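Putative secreted endoglycosylceramidase (Rhodococcus hoagii, PDB 6JYZ) probably hydrolyses the O-glycosidic bond between the sugar and the ceramide of galactosylceramide-type glycolipids, as an endogalactosylceramidase of glycoside hydrolase family 5. Local coordinates at residues L91-T94 / P95-D99; A104-R107 / E108-D112; D127-G130 / P131-T135; D152-E156 / W157-T161. All blocks are in the same frame, centred on the assembly; numbering follows the deposited sequence.

Contact 1 (L91-T94 / P95-D99); sequences LEPT and PGAFD
Leu91 and Phe98 lie side by side and point the same way, methyl CD2 of Leu91 meeting ring atom CE1 of Phe98 at 4.0 Å, obliquely to the ring. The backbone bond comes one residue on from Phe98: Asp99 N donates to Leu91 O (2.9 Å). Glu92, with CG anti to the backbone N (chi1 -168°) and the chain extended, runs along Ala97 to Gly96, its CG 3.2 Å from Ala97 O. Its OE2 comes within 2.8 Å of Gly96 N, a hydrogen bond to be taken as doubtful because the position of OE2 is uncertain. The second oxygen, OE1, is held by Trp88 and Thr200. Ala97 CB points in toward 91-94 and touches both Thr94 OG1 (3.5 Å) and Pro93 CD. A water links Thr94 OG1 to Pro95 O, donating to the latter. The cap of the next helix comes from Asp99, whose OD1 accepts from Ala101 N. Gly96, at phi 90°, takes the third position of a type II beta turn from Thr94 to Ala97, closed by Ala97 N to Thr94 O (3.0 Å), within the loop that links helices 88-91 and 100-115.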
ATOM      1  N   LEU A  91       5.316  -5.816 -16.403  1.00  8.96           N
ATOM      2  CA  LEU A  91       5.010  -7.223 -16.467  1.00  9.93           C
ATOM      3  C   LEU A  91       4.637  -7.594 -17.896  1.00  9.70           C
ATOM      4  O   LEU A  91       4.961  -8.722 -18.368  1.00  9.97           O
ATOM      5  CB  LEU A  91       3.826  -7.576 -15.573  1.00  9.98           C
ATOM      6  CG  LEU A  91       4.165  -7.525 -14.081  1.00 10.66           C
ATOM      7  CD1 LEU A  91       2.885  -7.360 -13.221  1.00 12.33           C
ATOM      8  CD2 LEU A  91       4.938  -8.792 -13.654  1.00 12.49           C
ATOM      9  N   GLU A  92       3.870  -6.774 -18.608  1.00  9.03           N
ATOM     10  CA  GLU A  92       3.271  -7.110 -19.906  1.00  9.35           C
ATOM     11  C   GLU A  92       3.611  -6.015 -20.875  1.00  9.90           C
ATOM     12  O   GLU A  92       2.771  -5.161 -21.263  1.00 10.57           O
ATOM     13  CB  GLU A  92       1.767  -7.288 -19.764  1.00  9.89           C
ATOM     14  CG  GLU A  92       1.189  -7.935 -21.037  1.00 10.42           C
ATOM     15  CD  GLU A  92      -0.277  -8.255 -20.979  1.00 10.99           C
ATOM     16  OE1 GLU A  92      -1.032  -7.833 -20.053  1.00 11.21           O
ATOM     17  OE2 GLU A  92      -0.739  -9.001 -21.906  1.00 11.58           O
ATOM     18  N   PRO A  93       4.884  -5.902 -21.346  1.00  9.93           N
ATOM     19  CA  PRO A  93       5.311  -4.728 -22.112  1.00 10.67           C
ATOM     20  C   PRO A  93       4.802  -4.723 -23.536  1.00 11.36           C
ATOM     21  O   PRO A  93       4.744  -3.677 -24.144  1.00 13.04           O
ATOM     22  CB  PRO A  93       6.859  -4.827 -22.085  1.00 11.97           C
ATOM     23  CG  PRO A  93       7.103  -6.326 -21.832  1.00 12.04           C
ATOM     24  CD  PRO A  93       6.006  -6.713 -20.847  1.00 11.06           C
ATOM     25  N   THR A  94       4.440  -5.880 -24.038  1.00 11.69           N
ATOM     26  CA  THR A  94       3.789  -5.988 -25.316  1.00 12.20           C
ATOM     27  C   THR A  94       2.604  -6.911 -25.084  1.00 12.29           C
ATOM     28  O   THR A  94       2.547  -7.697 -24.104  1.00 11.19           O
ATOM     29  CB  THR A  94       4.712  -6.566 -26.440  1.00 13.24           C
ATOM     30  OG1 THR A  94       5.100  -7.908 -26.087  1.00 14.79           O
ATOM     31  CG2 THR A  94       5.948  -5.696 -26.637  1.00 15.37           C
ATOM     32  N   PRO A  95       1.544  -6.885 -25.898  1.00 11.77           N
ATOM     33  CA  PRO A  95       0.337  -7.637 -25.586  1.00 11.83           C
ATOM     34  C   PRO A  95       0.592  -9.139 -25.466  1.00 11.89           C
ATOM     35  O   PRO A  95       1.141  -9.756 -26.392  1.00 13.37           O
ATOM     36  CB  PRO A  95      -0.632  -7.378 -26.789  1.00 13.48           C
ATOM     37  CG  PRO A  95      -0.072  -6.117 -27.371  1.00 16.76           C
ATOM     38  CD  PRO A  95       1.419  -6.056 -27.122  1.00 12.54           C
ATOM     39  N   GLY A  96       0.262  -9.755 -24.354  1.00 11.20           N
ATOM     40  CA  GLY A  96       0.439 -11.178 -24.122  1.00 11.59           C
ATOM     41  C   GLY A  96       1.792 -11.523 -23.522  1.00 10.50           C
ATOM     42  O   GLY A  96       1.952 -12.679 -23.136  1.00 11.22           O
ATOM     43  N   ALA A  97       2.747 -10.600 -23.445  1.00 11.16           N
ATOM     44  CA  ALA A  97       4.069 -10.923 -22.869  1.00  9.96           C
ATOM     45  C   ALA A  97       3.997 -11.091 -21.360  1.00 10.37           C
ATOM     46  O   ALA A  97       3.056 -10.557 -20.716  1.00 10.64           O
ATOM     47  CB  ALA A  97       5.064  -9.844 -23.183  1.00 11.93           C
ATOM     48  N   PHE A  98       4.952 -11.776 -20.784  1.00 10.02           N
ATOM     49  CA  PHE A  98       5.063 -11.844 -19.335  1.00  9.41           C
ATOM     50  C   PHE A  98       6.548 -11.816 -19.040  1.00  9.30           C
ATOM     51  O   PHE A  98       7.267 -12.786 -19.316  1.00 10.41           O
ATOM     52  CB  PHE A  98       4.394 -13.090 -18.791  1.00 10.09           C
ATOM     53  CG  PHE A  98       4.327 -13.093 -17.264  1.00  9.93           C
ATOM     54  CD1 PHE A  98       3.533 -12.175 -16.581  1.00 10.98           C
ATOM     55  CD2 PHE A  98       5.108 -13.981 -16.535  1.00 10.49           C
ATOM     56  CE1 PHE A  98       3.479 -12.221 -15.173  1.00 11.48           C
ATOM     57  CE2 PHE A  98       5.070 -14.014 -15.119  1.00 11.71           C
ATOM     58  CZ  PHE A  98       4.252 -13.103 -14.472  1.00 11.42           C
ATOM     59  N   ASP A  99       7.069 -10.687 -18.537  1.00  9.16           N
ATOM     60  CA  ASP A  99       8.509 -10.491 -18.419  1.00  9.43           C
ATOM     61  C   ASP A  99       9.059 -11.118 -17.159  1.00  9.59           C
ATOM     62  O   ASP A  99       8.945 -10.549 -16.026  1.00 10.48           O
ATOM     63  CB  ASP A  99       8.885  -9.021 -18.470  1.00 10.60           C
ATOM     64  CG  ASP A  99      10.382  -8.776 -18.497  1.00 11.06           C
ATOM     65  OD1 ASP A  99      11.144  -9.784 -18.409  1.00 10.79           O
ATOM     66  OD2 ASP A  99      10.764  -7.599 -18.579  1.00 12.64           O
TER
HETATM   67  O   HOH W   1       3.665 -10.067 -26.946  1.00 21.14           O

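Contact 2 (A104-R107 / E108-D112); sequences ARIR and EAVQD
Ile106 and Val110, one helical turn apart, supply the apolar side-chain contact of this piece of helix 100-115: CG2 of Ile106 lies 4.3 Å from CG2 of Val110, a loose touch. Val110 has CG1 anti to its backbone N (chi1 170°), which leaves CG2 beside that N and 3.3 Å from Ile106 O. Beyond the pair, Ile106 packs on Leu84, Ile86 and Leu122, Val110 on Thr120 and Ala109 on Leu84, so this face of the helix lies against strands 81-86 and 119-124.

The backbone bonds are the regular i to i+4 series. Glu108 N to Ala104 O, Ala109 N to Arg105 O and Gln111 N to Arg107 O are somewhat tilted from their carbonyl planes, whereas Val110 N reaches Ile106 O at 2.9 Å nearly in line with the carbonyl (C=O...N 162°).

Two waters add a second bond to carbonyls already used by the helix. One donates to Arg105 O and, at 2.8 Å, to Glu108 OE1, while the other donates to Arg107 O (3.0 Å) and only weakly to Gln111 OE1.

Among the charged groups, Arg105 NE and Glu108 OE1 are 6.4 Å apart and do not pair. Arg107 makes a salt bridge through NH2 with Glu207, and Gln111 NE2 bonds Asp115. The chemistry is that of an amphipathic helix: methyl groups meet the strands, while waters, Asp115 one turn further on and Glu207 outside the helix take up polar ends elsewhere on its surface.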
ATOM      1  N   ALA A 104      11.742 -11.605 -11.694  1.00 10.54           N
ATOM      2  CA  ALA A 104      12.881 -11.942 -10.836  1.00 10.46           C
ATOM      3  C   ALA A 104      13.272 -10.738 -10.009  1.00 10.25           C
ATOM      4  O   ALA A 104      13.718 -10.960  -8.867  1.00 11.60           O
ATOM      5  CB  ALA A 104      14.046 -12.381 -11.744  1.00 11.69           C
ATOM      6  N   ARG A 105      13.109  -9.495 -10.471  1.00 10.23           N
ATOM      7  CA  ARG A 105      13.374  -8.371  -9.581  1.00 10.72           C
ATOM      8  C   ARG A 105      12.340  -8.333  -8.469  1.00 10.41           C
ATOM      9  O   ARG A 105      12.704  -8.017  -7.301  1.00 10.94           O
ATOM     10  CB  ARG A 105      13.273  -7.061 -10.354  1.00 12.62           C
ATOM     11  CG  ARG A 105      14.372  -6.917 -11.431  1.00 12.65           C
ATOM     12  CD  ARG A 105      14.231  -5.750 -12.370  1.00 16.03           C
ATOM     13  NE  ARG A 105      14.352  -4.500 -11.635  1.00 17.63           N
ATOM     14  CZ  ARG A 105      13.853  -3.362 -12.071  1.00 21.17           C
ATOM     15  NH1 ARG A 105      13.090  -3.309 -13.154  1.00 23.70           N
ATOM     16  NH2 ARG A 105      14.050  -2.274 -11.355  1.00 22.64           N
ATOM     17  N   ILE A 106      11.078  -8.612  -8.740  1.00 10.29           N
ATOM     18  CA  ILE A 106      10.059  -8.705  -7.676  1.00 10.54           C
ATOM     19  C   ILE A 106      10.465  -9.785  -6.686  1.00 11.14           C
ATOM     20  O   ILE A 106      10.397  -9.587  -5.445  1.00 10.93           O
ATOM     21  CB  ILE A 106       8.684  -8.990  -8.286  1.00 10.19           C
ATOM     22  CG1 ILE A 106       8.250  -7.844  -9.198  1.00 10.70           C
ATOM     23  CG2 ILE A 106       7.658  -9.200  -7.166  1.00 10.82           C
ATOM     24  CD1 ILE A 106       6.962  -8.118  -9.959  1.00 11.79           C
ATOM     25  N   ARG A 107      10.878 -10.959  -7.160  1.00 10.36           N
ATOM     26  CA  ARG A 107      11.208 -12.055  -6.272  1.00 10.78           C
ATOM     27  C   ARG A 107      12.424 -11.698  -5.440  1.00 11.00           C
ATOM     28  O   ARG A 107      12.415 -12.038  -4.231  1.00 11.39           O
ATOM     29  CB  ARG A 107      11.482 -13.314  -7.114  1.00 11.75           C
ATOM     30  CG  ARG A 107      11.729 -14.538  -6.231  1.00 12.43           C
ATOM     31  CD  ARG A 107      11.879 -15.824  -7.048  1.00 13.61           C
ATOM     32  NE  ARG A 107      10.575 -16.198  -7.634  1.00 14.17           N
ATOM     33  CZ  ARG A 107      10.239 -16.176  -8.913  1.00 15.05           C
ATOM     34  NH1 ARG A 107      11.072 -15.704  -9.820  1.00 16.46           N
ATOM     35  NH2 ARG A 107       8.979 -16.487  -9.213  1.00 16.16           N
ATOM     36  N   GLU A 108      13.384 -11.006  -5.963  1.00 10.98           N
ATOM     37  CA  GLU A 108      14.510 -10.549  -5.154  1.00 12.22           C
ATOM     38  C   GLU A 108      14.054  -9.603  -4.062  1.00 11.98           C
ATOM     39  O   GLU A 108      14.539  -9.700  -2.929  1.00 12.50           O
ATOM     40  CB  GLU A 108      15.566  -9.910  -6.073  1.00 12.42           C
ATOM     41  CG  GLU A 108      16.788  -9.388  -5.315  1.00 16.29           C
ATOM     42  CD  GLU A 108      17.642  -8.612  -6.297  1.00 23.72           C
ATOM     43  OE1 GLU A 108      17.218  -7.588  -6.858  1.00 24.85           O
ATOM     44  OE2 GLU A 108      18.708  -9.133  -6.606  1.00 30.42           O
ATOM     45  N   ALA A 109      13.145  -8.662  -4.373  1.00 10.66           N
ATOM     46  CA  ALA A 109      12.610  -7.783  -3.332  1.00 10.43           C
ATOM     47  C   ALA A 109      11.832  -8.571  -2.294  1.00 11.06           C
ATOM     48  O   ALA A 109      11.970  -8.269  -1.065  1.00 11.22           O
ATOM     49  CB  ALA A 109      11.711  -6.732  -3.994  1.00 12.48           C
ATOM     50  N   VAL A 110      11.047  -9.558  -2.660  1.00 10.28           N
ATOM     51  CA  VAL A 110      10.317 -10.363  -1.710  1.00 10.63           C
ATOM     52  C   VAL A 110      11.298 -11.071  -0.798  1.00 11.86           C
ATOM     53  O   VAL A 110      11.059 -11.193   0.417  1.00 11.44           O
ATOM     54  CB  VAL A 110       9.404 -11.364  -2.418  1.00 10.57           C
ATOM     55  CG1 VAL A 110       8.809 -12.388  -1.480  1.00 11.91           C
ATOM     56  CG2 VAL A 110       8.245 -10.619  -3.114  1.00 12.05           C
ATOM     57  N   GLN A 111      12.384 -11.631  -1.363  1.00 11.43           N
ATOM     58  CA  GLN A 111      13.345 -12.390  -0.554  1.00 11.95           C
ATOM     59  C   GLN A 111      14.150 -11.442   0.322  1.00 11.86           C
ATOM     60  O   GLN A 111      14.359 -11.787   1.505  1.00 12.06           O
ATOM     61  CB  GLN A 111      14.290 -13.154  -1.516  1.00 14.74           C
ATOM     62  CG  GLN A 111      15.207 -14.117  -0.713  1.00 19.07           C
ATOM     63  CD  GLN A 111      14.411 -15.205  -0.009  1.00 24.18           C
ATOM     64  OE1 GLN A 111      13.548 -15.894  -0.541  1.00 23.45           O
ATOM     65  NE2 GLN A 111      14.650 -15.362   1.276  1.00 26.22           N
ATOM     66  N   ASP A 112      14.555 -10.293  -0.134  1.00 11.97           N
ATOM     67  CA  ASP A 112      15.248  -9.344   0.716  1.00 12.73           C
ATOM     68  C   ASP A 112      14.354  -8.857   1.844  1.00 12.31           C
ATOM     69  O   ASP A 112      14.803  -8.729   3.016  1.00 13.13           O
ATOM     70  CB  ASP A 112      15.714  -8.140  -0.089  1.00 14.21           C
ATOM     71  CG  ASP A 112      16.888  -8.422  -1.046  1.00 16.09           C
ATOM     72  OD1 ASP A 112      17.649  -9.429  -0.802  1.00 19.01           O
ATOM     73  OD2 ASP A 112      17.072  -7.598  -1.970  1.00 18.36           O
TER
HETATM   74  O   HOH W   2      14.806  -6.282  -6.412  1.00 22.12           O
HETATM   75  O   HOH W   3      11.511 -14.601  -2.968  1.00 31.21           O

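Contact 3 (D127-G130 / P131-T135); sequences DAWG and PYVGT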
ATOM      1  N   ASP A 127      -1.072   5.445 -11.244  1.00  9.43           N
ATOM      2  CA  ASP A 127      -1.692   6.744 -10.964  1.00 10.09           C
ATOM      3  C   ASP A 127      -2.123   7.296 -12.304  1.00  9.27           C
ATOM      4  O   ASP A 127      -1.358   7.228 -13.268  1.00  9.85           O
ATOM      5  CB  ASP A 127      -0.698   7.765 -10.366  1.00 10.65           C
ATOM      6  CG  ASP A 127      -0.040   7.266  -9.107  1.00 12.81           C
ATOM      7  OD1 ASP A 127      -0.687   7.333  -8.039  1.00 13.13           O
ATOM      8  OD2 ASP A 127       1.124   6.812  -9.173  1.00 12.90           O
ATOM      9  N   ALA A 128      -3.342   7.848 -12.384  1.00  9.20           N
ATOM     10  CA  ALA A 128      -3.774   8.461 -13.635  1.00 10.23           C
ATOM     11  C   ALA A 128      -3.557   7.521 -14.818  1.00  9.17           C
ATOM     12  O   ALA A 128      -3.114   7.929 -15.890  1.00 10.23           O
ATOM     13  CB  ALA A 128      -3.125   9.825 -13.879  1.00 10.54           C
ATOM     14  N   TRP A 129      -3.907   6.238 -14.571  1.00  8.97           N
ATOM     15  CA  TRP A 129      -3.883   5.181 -15.605  1.00  8.91           C
ATOM     16  C   TRP A 129      -2.479   4.679 -15.982  1.00  8.37           C
ATOM     17  O   TRP A 129      -2.290   3.447 -15.934  1.00  9.37           O
ATOM     18  CB  TRP A 129      -4.692   5.563 -16.873  1.00  9.39           C
ATOM     19  CG  TRP A 129      -4.649   4.441 -17.885  1.00  8.91           C
ATOM     20  CD1 TRP A 129      -3.860   4.437 -19.011  1.00 10.26           C
ATOM     21  CD2 TRP A 129      -5.320   3.176 -17.811  1.00  8.87           C
ATOM     22  NE1 TRP A 129      -4.072   3.234 -19.658  1.00 10.41           N
ATOM     23  CE2 TRP A 129      -4.919   2.421 -18.942  1.00  9.52           C
ATOM     24  CE3 TRP A 129      -6.210   2.592 -16.895  1.00  9.15           C
ATOM     25  CZ2 TRP A 129      -5.359   1.111 -19.141  1.00 10.11           C
ATOM     26  CZ3 TRP A 129      -6.625   1.288 -17.104  1.00 10.17           C
ATOM     27  CH2 TRP A 129      -6.172   0.561 -18.216  1.00 10.50           C
ATOM     28  N   GLY A 130      -1.568   5.531 -16.425  1.00  9.49           N
ATOM     29  CA  GLY A 130      -0.271   4.995 -16.818  1.00 10.41           C
ATOM     30  C   GLY A 130       0.705   6.041 -17.258  1.00  9.80           C
ATOM     31  O   GLY A 130       0.459   7.245 -17.186  1.00 10.22           O
ATOM     32  N   PRO A 131       1.895   5.585 -17.729  1.00  9.77           N
ATOM     33  CA  PRO A 131       2.906   6.536 -18.196  1.00 10.71           C
ATOM     34  C   PRO A 131       2.567   7.287 -19.470  1.00 10.74           C
ATOM     35  O   PRO A 131       3.273   8.257 -19.737  1.00 12.05           O
ATOM     36  CB  PRO A 131       4.156   5.642 -18.516  1.00 11.10           C
ATOM     37  CG  PRO A 131       3.899   4.350 -17.718  1.00 11.31           C
ATOM     38  CD  PRO A 131       2.368   4.179 -17.737  1.00 10.30           C
ATOM     39  N   TYR A 132       1.549   6.848 -20.210  1.00 10.83           N
ATOM     40  CA  TYR A 132       1.390   7.344 -21.579  1.00 11.52           C
ATOM     41  C   TYR A 132       0.210   8.285 -21.682  1.00 13.07           C
ATOM     42  O   TYR A 132      -0.219   8.542 -22.830  1.00 16.76           O
ATOM     43  CB  TYR A 132       1.291   6.136 -22.549  1.00 12.70           C
ATOM     44  CG  TYR A 132       2.538   5.294 -22.482  1.00 12.33           C
ATOM     45  CD1 TYR A 132       3.689   5.711 -23.147  1.00 14.41           C
ATOM     46  CD2 TYR A 132       2.623   4.185 -21.682  1.00 12.22           C
ATOM     47  CE1 TYR A 132       4.895   5.006 -23.013  1.00 15.57           C
ATOM     48  CE2 TYR A 132       3.807   3.459 -21.516  1.00 12.89           C
ATOM     49  CZ  TYR A 132       4.924   3.898 -22.172  1.00 14.19           C
ATOM     50  OH  TYR A 132       6.126   3.207 -22.032  1.00 18.14           O
ATOM     51  N   VAL A 133      -0.166   8.951 -20.612  1.00 11.31           N
ATOM     52  CA  VAL A 133      -1.287   9.882 -20.600  1.00 11.51           C
ATOM     53  C   VAL A 133      -0.862  11.329 -20.541  1.00 11.42           C
ATOM     54  O   VAL A 133      -1.747  12.181 -20.374  1.00 12.18           O
ATOM     55  CB  VAL A 133      -2.195   9.576 -19.379  1.00 11.87           C
ATOM     56  CG1 VAL A 133      -2.710   8.147 -19.477  1.00 12.89           C
ATOM     57  CG2 VAL A 133      -1.545   9.819 -18.047  1.00 12.31           C
ATOM     58  N   GLY A 134       0.413  11.660 -20.659  1.00 11.12           N
ATOM     59  CA  GLY A 134       0.812  13.053 -20.561  1.00 11.63           C
ATOM     60  C   GLY A 134       0.569  13.846 -21.852  1.00 11.63           C
ATOM     61  O   GLY A 134       0.437  13.300 -22.937  1.00 12.83           O
ATOM     62  N   THR A 135       0.522  15.167 -21.685  1.00 11.29           N
ATOM     63  CA  THR A 135       0.341  16.040 -22.853  1.00 12.03           C
ATOM     64  C   THR A 135       1.660  16.140 -23.615  1.00 12.83           C
ATOM     65  O   THR A 135       2.651  16.538 -23.034  1.00 14.34           O
ATOM     66  CB  THR A 135      -0.108  17.422 -22.401  1.00 12.39           C
ATOM     67  OG1 THR A 135      -1.240  17.316 -21.516  1.00 12.47           O
ATOM     68  CG2 THR A 135      -0.535  18.287 -23.586  1.00 13.21           C
TER
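Val133, last residue of a type I beta turn from Gly130, turns its side chain back on Ala128-Gly130, in the long loop that follows strand 119-124 of the (beta/alpha)8 barrel expected for glycoside hydrolase family 5. Both its methyls touch the preceding segment. CG1 comes to the edge of the Trp129 indole, close to the ring plane, 3.9 Å from CD1, and the two side chains cross at about a right angle. With CG1 anti to the carbonyl carbon (chi1 -60°), CG2 falls between the backbone N and that carbon, and meets two carbonyl oxygens, Ala128 O at 3.3 Å and Gly130 O at 3.4 Å. Ala128 CB is a looser neighbour of the same methyl. Without its two methyls, as with an alanine here, position 133 would probably leave a gap between the indole edge and the carbonyls of Ala128 and Gly130, with the turn less firmly seated on Trp129.

The next shell fixes these partners. Trp129 NE1 bonds Thr159 OG1, while Phe183 meets the indole edge-to-face. Val179 of helix 177-187 touches both Ala128 and Val133, and Ala182 of the same helix touches Trp129. Backbone bonds to Trp151 and Ala154 hold Gly130 and Trp129 against a later part of the same loop. At Gly130 the chain is almost fully extended, and a CB there would clash with CD of Pro131. Within the turn, Pro131 CB lies 3.7 Å above one face of the Tyr132 ring, offset toward its rim.

Contact 4 (D152-E156 / W157-T161); sequences DGAPE and WATLT
From Pro155 the backbone tightens into a short 3-10 turn, with Ala158 N bonded to Pro155 O (3.1 Å) and Thr159 N to Glu156 O (3.0 Å), both donors standing well above the carbonyl planes. Pro155 O takes a second bond, from the hydroxyl OG1 of Thr159 at 2.9 Å, and its two donors arrive from opposite faces of the carbonyl plane. The same OG1 accepts from a water that also donates to Ala154 O.

The main side-chain contact is Pro155 on Trp157. With CG lodged between the backbone N and the carbonyl carbon (chi1 63°), the indole swings back over the proline, which lies alongside it. Pro155 CG sits over one ring face, toward the rim, 3.2 Å from NE1 and 3.4 Å from CE2 of Trp157. Ala158 CB lies over the same face, 4.0 Å from Pro155 CG. At the polar edge of the ring, Trp157 NE1 donates to Glu92 O. Replacing Trp157 by a leucine would remove the indole N-H and would probably leave Glu92 O without this donor and Pro155 without its flat cover.

Outside the turn, His196 of helix 193-206 meets the indole edge-to-face, and Pro95 also touches it. Pro155 and Ala158 rest on Trp88 of helix 88-91, Ala158 and Leu160 reach Val193, and Leu160 packs on Ala185 of helix 177-187.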
ATOM      1  N   ASP A 152       2.192   6.211 -14.179  1.00  9.66           N
ATOM      2  CA  ASP A 152       2.628   4.814 -14.001  1.00  9.94           C
ATOM      3  C   ASP A 152       1.400   3.958 -14.013  1.00  9.53           C
ATOM      4  O   ASP A 152       0.321   4.424 -13.596  1.00  9.85           O
ATOM      5  CB  ASP A 152       3.411   4.623 -12.690  1.00 10.50           C
ATOM      6  CG  ASP A 152       2.586   4.990 -11.466  1.00 10.53           C
ATOM      7  OD1 ASP A 152       2.252   6.235 -11.346  1.00 11.15           O
ATOM      8  OD2 ASP A 152       2.277   4.132 -10.656  1.00 12.20           O
ATOM      9  N   GLY A 153       1.540   2.696 -14.467  1.00  9.72           N
ATOM     10  CA  GLY A 153       0.424   1.769 -14.492  1.00  9.57           C
ATOM     11  C   GLY A 153       0.441   0.975 -15.774  1.00  9.79           C
ATOM     12  O   GLY A 153       1.296   0.078 -15.958  1.00 10.54           O
ATOM     13  N   ALA A 154      -0.500   1.257 -16.644  1.00  9.42           N
ATOM     14  CA  ALA A 154      -0.718   0.431 -17.815  1.00  9.58           C
ATOM     15  C   ALA A 154       0.255   0.732 -18.947  1.00  9.85           C
ATOM     16  O   ALA A 154       0.674   1.851 -19.155  1.00  9.94           O
ATOM     17  CB  ALA A 154      -2.142   0.702 -18.288  1.00 10.50           C
ATOM     18  N   PRO A 155       0.583  -0.310 -19.744  1.00 10.12           N
ATOM     19  CA  PRO A 155       1.448  -0.085 -20.916  1.00 10.03           C
ATOM     20  C   PRO A 155       0.733   0.689 -22.013  1.00 10.21           C
ATOM     21  O   PRO A 155      -0.502   0.824 -22.046  1.00  9.93           O
ATOM     22  CB  PRO A 155       1.740  -1.523 -21.386  1.00 11.04           C
ATOM     23  CG  PRO A 155       0.570  -2.361 -20.908  1.00 10.18           C
ATOM     24  CD  PRO A 155       0.139  -1.711 -19.569  1.00 10.55           C
ATOM     25  N   GLU A 156       1.551   1.198 -22.952  1.00 10.75           N
ATOM     26  CA  GLU A 156       1.009   2.035 -24.004  1.00 10.47           C
ATOM     27  C   GLU A 156      -0.026   1.290 -24.840  1.00 10.69           C
ATOM     28  O   GLU A 156      -1.053   1.858 -25.205  1.00 11.16           O
ATOM     29  CB  GLU A 156       2.156   2.571 -24.836  1.00 12.30           C
ATOM     30  CG  GLU A 156       1.740   3.676 -25.824  1.00 14.90           C
ATOM     31  CD  GLU A 156       2.904   4.281 -26.585  1.00 21.44           C
ATOM     32  OE1 GLU A 156       3.963   3.634 -26.683  1.00 26.00           O
ATOM     33  OE2 GLU A 156       2.759   5.419 -26.986  1.00 27.77           O
ATOM     34  N   TRP A 157       0.265   0.025 -25.164  1.00 10.45           N
ATOM     35  CA  TRP A 157      -0.625  -0.730 -26.032  1.00 10.22           C
ATOM     36  C   TRP A 157      -2.008  -0.905 -25.423  1.00 10.90           C
ATOM     37  O   TRP A 157      -2.988  -1.177 -26.128  1.00 12.22           O
ATOM     38  CB  TRP A 157       0.008  -2.105 -26.411  1.00 11.12           C
ATOM     39  CG  TRP A 157       0.233  -3.020 -25.216  1.00 10.78           C
ATOM     40  CD1 TRP A 157       1.426  -3.188 -24.545  1.00 10.91           C
ATOM     41  CD2 TRP A 157      -0.749  -3.856 -24.571  1.00 10.76           C
ATOM     42  NE1 TRP A 157       1.260  -4.108 -23.543  1.00 10.60           N
ATOM     43  CE2 TRP A 157      -0.078  -4.485 -23.487  1.00  9.83           C
ATOM     44  CE3 TRP A 157      -2.112  -4.149 -24.767  1.00 11.36           C
ATOM     45  CZ2 TRP A 157      -0.749  -5.334 -22.594  1.00 11.24           C
ATOM     46  CZ3 TRP A 157      -2.768  -5.047 -23.932  1.00 11.14           C
ATOM     47  CH2 TRP A 157      -2.068  -5.593 -22.837  1.00 10.66           C
ATOM     48  N   ALA A 158      -2.124  -0.815 -24.077  1.00 10.12           N
ATOM     49  CA  ALA A 158      -3.387  -0.993 -23.364  1.00 10.85           C
ATOM     50  C   ALA A 158      -4.094   0.338 -23.131  1.00 10.84           C
ATOM     51  O   ALA A 158      -5.133   0.308 -22.425  1.00 11.80           O
ATOM     52  CB  ALA A 158      -3.173  -1.712 -22.052  1.00 12.27           C
ATOM     53  N   THR A 159      -3.577   1.452 -23.610  1.00  9.98           N
ATOM     54  CA  THR A 159      -4.052   2.791 -23.276  1.00 10.57           C
ATOM     55  C   THR A 159      -4.891   3.333 -24.447  1.00 10.43           C
ATOM     56  O   THR A 159      -4.356   3.597 -25.531  1.00 11.87           O
ATOM     57  CB  THR A 159      -2.865   3.695 -23.038  1.00 10.04           C
ATOM     58  OG1 THR A 159      -2.153   3.185 -21.885  1.00 10.48           O
ATOM     59  CG2 THR A 159      -3.307   5.114 -22.684  1.00 11.36           C
ATOM     60  N   LEU A 160      -6.194   3.406 -24.235  1.00 10.32           N
ATOM     61  CA  LEU A 160      -7.196   3.672 -25.275  1.00 11.19           C
ATOM     62  C   LEU A 160      -7.959   4.947 -24.884  1.00 11.03           C
ATOM     63  O   LEU A 160      -8.982   4.896 -24.215  1.00 12.62           O
ATOM     64  CB  LEU A 160      -8.115   2.464 -25.429  1.00 11.89           C
ATOM     65  CG  LEU A 160      -7.386   1.145 -25.763  1.00 12.89           C
ATOM     66  CD1 LEU A 160      -8.391   0.003 -25.743  1.00 14.50           C
ATOM     67  CD2 LEU A 160      -6.636   1.249 -27.105  1.00 16.58           C
ATOM     68  N   THR A 161      -7.451   6.077 -25.296  1.00 11.05           N
ATOM     69  CA  THR A 161      -7.940   7.372 -24.812  1.00 11.70           C
ATOM     70  C   THR A 161      -8.989   7.983 -25.735  1.00 12.21           C
ATOM     71  O   THR A 161      -9.500   9.049 -25.402  1.00 11.89           O
ATOM     72  CB  THR A 161      -6.836   8.386 -24.640  1.00 11.10           C
ATOM     73  OG1 THR A 161      -6.338   8.651 -25.963  1.00 13.88           O
ATOM     74  CG2 THR A 161      -5.755   7.941 -23.657  1.00 13.50           C
TER
HETATM   75  O   HOH W   4      -0.332   4.386 -20.000  1.00 12.10           O
HETATM   76  O   HOH W   5      -2.569   2.777 -27.765  1.00 33.08           O

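How the contacts relate
The four contacts follow one another along the chain, with none nested or crossed. Contact 1 closes the bend between helices 88-91 and 100-115; contact 2 lies within the latter helix and meets contact 1 where Leu91 CD2 and Ile106 CD1 pack. After strand 119-124, contacts 3 and 4 close two turns of one long loop, their centres about 8 Å apart. Backbone bonds from Trp129 O to Ala154 N and from Asp127 N to Asp152 O probably join them. Contact 4 also reaches back to contact 1 through Trp157 NE1 and Glu92 O, so the two loops are tied beside helices 177-187 and 193-206. Contact 2 stands apart from contacts 3 and 4, against the barrel strands.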